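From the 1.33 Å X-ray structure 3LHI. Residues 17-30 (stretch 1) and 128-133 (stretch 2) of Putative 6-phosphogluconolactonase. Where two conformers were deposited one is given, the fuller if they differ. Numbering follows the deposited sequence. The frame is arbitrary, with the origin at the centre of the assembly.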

# COMPACT_ATOMS: atom_id res chain seq x y z
N SER A 17 -13.94 9.47 -5.24
CA SER A 17 -13.85 8.80 -6.53
C SER A 17 -12.91 7.57 -6.46
O SER A 17 -13.16 6.57 -7.11
CB SER A 17 -13.36 9.77 -7.59
OG SER A 17 -14.33 10.77 -7.87
N LEU A 18 -11.85 7.65 -5.66
CA LEU A 18 -10.98 6.50 -5.40
C LEU A 18 -11.75 5.46 -4.59
O LEU A 18 -11.70 4.27 -4.90
CB LEU A 18 -9.71 6.95 -4.70
CG LEU A 18 -8.71 5.83 -4.40
CD1 LEU A 18 -8.31 5.03 -5.63
CD2 LEU A 18 -7.52 6.40 -3.65
N ALA A 19 -12.47 5.88 -3.55
CA ALA A 19 -13.27 4.93 -2.78
C ALA A 19 -14.27 4.18 -3.67
O ALA A 19 -14.49 2.98 -3.52
CB ALA A 19 -13.99 5.65 -1.64
N ASP A 20 -14.90 4.92 -4.59
CA ASP A 20 -15.89 4.33 -5.48
C ASP A 20 -15.22 3.26 -6.35
O ASP A 20 -15.75 2.15 -6.52
CB ASP A 20 -16.55 5.38 -6.36
CG ASP A 20 -17.44 6.34 -5.61
OD1 ASP A 20 -17.79 6.12 -4.44
OD2 ASP A 20 -17.76 7.40 -6.27
N ALA A 21 -14.06 3.58 -6.92
CA ALA A 21 -13.36 2.66 -7.81
C ALA A 21 -12.84 1.45 -7.04
O ALA A 21 -12.90 0.32 -7.54
CB ALA A 21 -12.21 3.37 -8.55
N VAL A 22 -12.30 1.67 -5.84
CA VAL A 22 -11.80 0.56 -5.04
C VAL A 22 -12.94 -0.35 -4.58
O VAL A 22 -12.79 -1.58 -4.63
CB VAL A 22 -10.95 1.12 -3.84
CG1 VAL A 22 -10.73 0.03 -2.79
CG2 VAL A 22 -9.67 1.76 -4.33
N ALA A 23 -14.07 0.22 -4.17
CA ALA A 23 -15.20 -0.58 -3.79
C ALA A 23 -15.68 -1.44 -4.97
O ALA A 23 -15.97 -2.63 -4.78
CB ALA A 23 -16.34 0.30 -3.27
N ASP A 24 -15.69 -0.86 -6.16
CA ASP A 24 -16.11 -1.64 -7.35
C ASP A 24 -15.11 -2.78 -7.62
O ASP A 24 -15.51 -3.91 -7.95
CB ASP A 24 -16.22 -0.76 -8.57
CG ASP A 24 -17.46 0.12 -8.57
OD1 ASP A 24 -18.38 -0.09 -7.72
OD2 ASP A 24 -17.47 1.03 -9.43
N ALA A 25 -13.82 -2.53 -7.44
CA ALA A 25 -12.81 -3.59 -7.67
C ALA A 25 -12.95 -4.69 -6.61
O ALA A 25 -12.87 -5.89 -6.89
CB ALA A 25 -11.40 -2.96 -7.65
N LEU A 26 -13.17 -4.33 -5.34
CA LEU A 26 -13.41 -5.31 -4.31
C LEU A 26 -14.65 -6.14 -4.60
O LEU A 26 -14.67 -7.35 -4.40
CB LEU A 26 -13.49 -4.66 -2.94
CG LEU A 26 -12.16 -4.10 -2.41
CD1 LEU A 26 -12.46 -3.24 -1.13
CD2 LEU A 26 -11.12 -5.19 -2.09
N GLN A 27 -15.70 -5.49 -5.06
CA GLN A 27 -16.95 -6.17 -5.39
C GLN A 27 -16.69 -7.20 -6.47
O GLN A 27 -17.28 -8.32 -6.38
CB GLN A 27 -18.05 -5.19 -5.78
CG GLN A 27 -19.39 -5.94 -5.92
CD GLN A 27 -19.84 -6.55 -4.63
OE1 GLN A 27 -19.99 -5.83 -3.62
NE2 GLN A 27 -20.11 -7.87 -4.61
N GLY A 28 -15.87 -6.87 -7.44
CA GLY A 28 -15.57 -7.83 -8.51
C GLY A 28 -14.88 -9.08 -7.98
O GLY A 28 -15.23 -10.20 -8.38
N ALA A 29 -13.92 -8.91 -7.04
CA ALA A 29 -13.29 -10.02 -6.38
C ALA A 29 -14.29 -10.82 -5.56
O ALA A 29 -14.32 -12.04 -5.64
CB ALA A 29 -12.13 -9.55 -5.54
N LEU A 30 -15.16 -10.18 -4.81
CA LEU A 30 -16.16 -10.86 -4.03
C LEU A 30 -17.11 -11.67 -4.96
O LEU A 30 -17.44 -12.80 -4.65
CB LEU A 30 -17.01 -9.89 -3.20
CG LEU A 30 -16.26 -9.26 -2.02
CD1 LEU A 30 -17.06 -8.04 -1.52
CD2 LEU A 30 -15.97 -10.25 -0.88
N PRO A 128 -2.73 -9.73 -2.24
CA PRO A 128 -3.86 -8.85 -2.41
C PRO A 128 -4.54 -8.94 -3.75
O PRO A 128 -3.86 -9.20 -4.75
CB PRO A 128 -3.30 -7.45 -2.15
CG PRO A 128 -2.07 -7.72 -1.36
CD PRO A 128 -1.53 -9.02 -1.84
N ASP A 129 -5.86 -8.71 -3.77
CA ASP A 129 -6.61 -8.52 -5.01
C ASP A 129 -6.58 -7.08 -5.44
O ASP A 129 -6.62 -6.75 -6.63
CB ASP A 129 -8.04 -8.95 -4.81
CG ASP A 129 -8.13 -10.38 -4.43
OD1 ASP A 129 -7.67 -11.21 -5.29
OD2 ASP A 129 -8.59 -10.71 -3.32
N VAL A 130 -6.56 -6.16 -4.45
CA VAL A 130 -6.61 -4.71 -4.70
C VAL A 130 -5.55 -4.08 -3.81
O VAL A 130 -5.50 -4.38 -2.60
CB VAL A 130 -8.01 -4.11 -4.40
CG1 VAL A 130 -8.02 -2.59 -4.69
CG2 VAL A 130 -9.10 -4.83 -5.23
N LEU A 131 -4.72 -3.24 -4.39
CA LEU A 131 -3.62 -2.55 -3.68
C LEU A 131 -3.74 -1.06 -3.95
O LEU A 131 -3.91 -0.65 -5.10
CB LEU A 131 -2.28 -3.07 -4.20
CG LEU A 131 -1.03 -2.28 -3.86
CD1 LEU A 131 -0.74 -2.25 -2.33
CD2 LEU A 131 0.17 -2.89 -4.62
N ILE A 132 -3.67 -0.24 -2.90
CA ILE A 132 -3.51 1.20 -3.09
C ILE A 132 -2.13 1.60 -2.56
O ILE A 132 -1.78 1.41 -1.39
CB ILE A 132 -4.61 2.09 -2.45
CG1 ILE A 132 -6.02 1.67 -2.88
CG2 ILE A 132 -4.36 3.58 -2.81
CD1 ILE A 132 -6.57 0.53 -2.11
N LEU A 133 -1.35 2.13 -3.51
CA LEU A 133 -0.03 2.68 -3.29
C LEU A 133 -0.07 4.18 -3.08
O LEU A 133 -1.04 4.85 -3.46
CB LEU A 133 0.85 2.37 -4.51
CG LEU A 133 1.22 0.91 -4.74
CD1 LEU A 133 1.97 0.75 -6.05
CD2 LEU A 133 2.02 0.39 -3.56

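A helix, 17-30, lies against the strand 130-133, and nothing polar joins them: no hydrogen bond crosses, and the contact is one of apolar shape. The two run roughly antiparallel, at 156°, with axes 9.5 Å apart at their closest. The helix satisfies its own backbone. Along it every amide from Ala21 to Leu30 bonds the carbonyl four residues back, as Val22 N does to Leu18 O at 2.8 Å, so the side chains are left to do the packing.

The helical face is read off by its spacing. Leu18, Val22, Ala25 and Ala29 make the contact at steps of three and four, joined by Leu26 beside Ala25, while the other residues between them do not reach the strand. The strand follows its own alternation: Val130 and Ile132 direct their CA-to-CB bonds toward the helix, and Leu131 between them points away.

Val130 is the main bump, with more area covered than any other residue here, 77 Å². It stands among three helix residues. Its CG2 comes within 3.8 Å of Ala25 CB and equally within 3.8 Å of Leu26 CD2, so this one methyl sits between a short side chain and a long one, while its CG1 lies 4.2 Å from Val22 CG1. The small Ala25 leaves a shallow place for the valine to approach. Leu26 works differently: its CA-to-CB bond points sideways, but with chi1 m and chi2 t the end of the chain comes nearer, and CD2 closes one flank of the hollow.

Two residues on, Ile132 takes over. Its CG1 rests 3.9 Å from Val22 CG2, and its CG2 reaches Leu18 CD2 at a looser 4.3 Å. Val22, chi1 t, fits between Val130 and Ile132; its CG1, near Val130 CG1, lies also 4.2 Å from Ile132 CD1. Branching at CB suits these positions, since it gives Val22 and Val130 two methyls close to the backbone and lets each touch more than one neighbour. Leu18, Val22, Leu26, Val130 and Ile132 are all buried.

At the other end the packing thins. Ala29 CB meets Asp129 CB at 4.2 Å. Here Asp129 offers the helix its methylene, while both its carboxylate oxygens are hydrogen-bonded elsewhere in the structure. The rule is compact: alanines where a residue of the other stretch comes in close, a leucine whose end comes in from the side, branched residues to interlock, and a total of 293 Å² buried without a polar link.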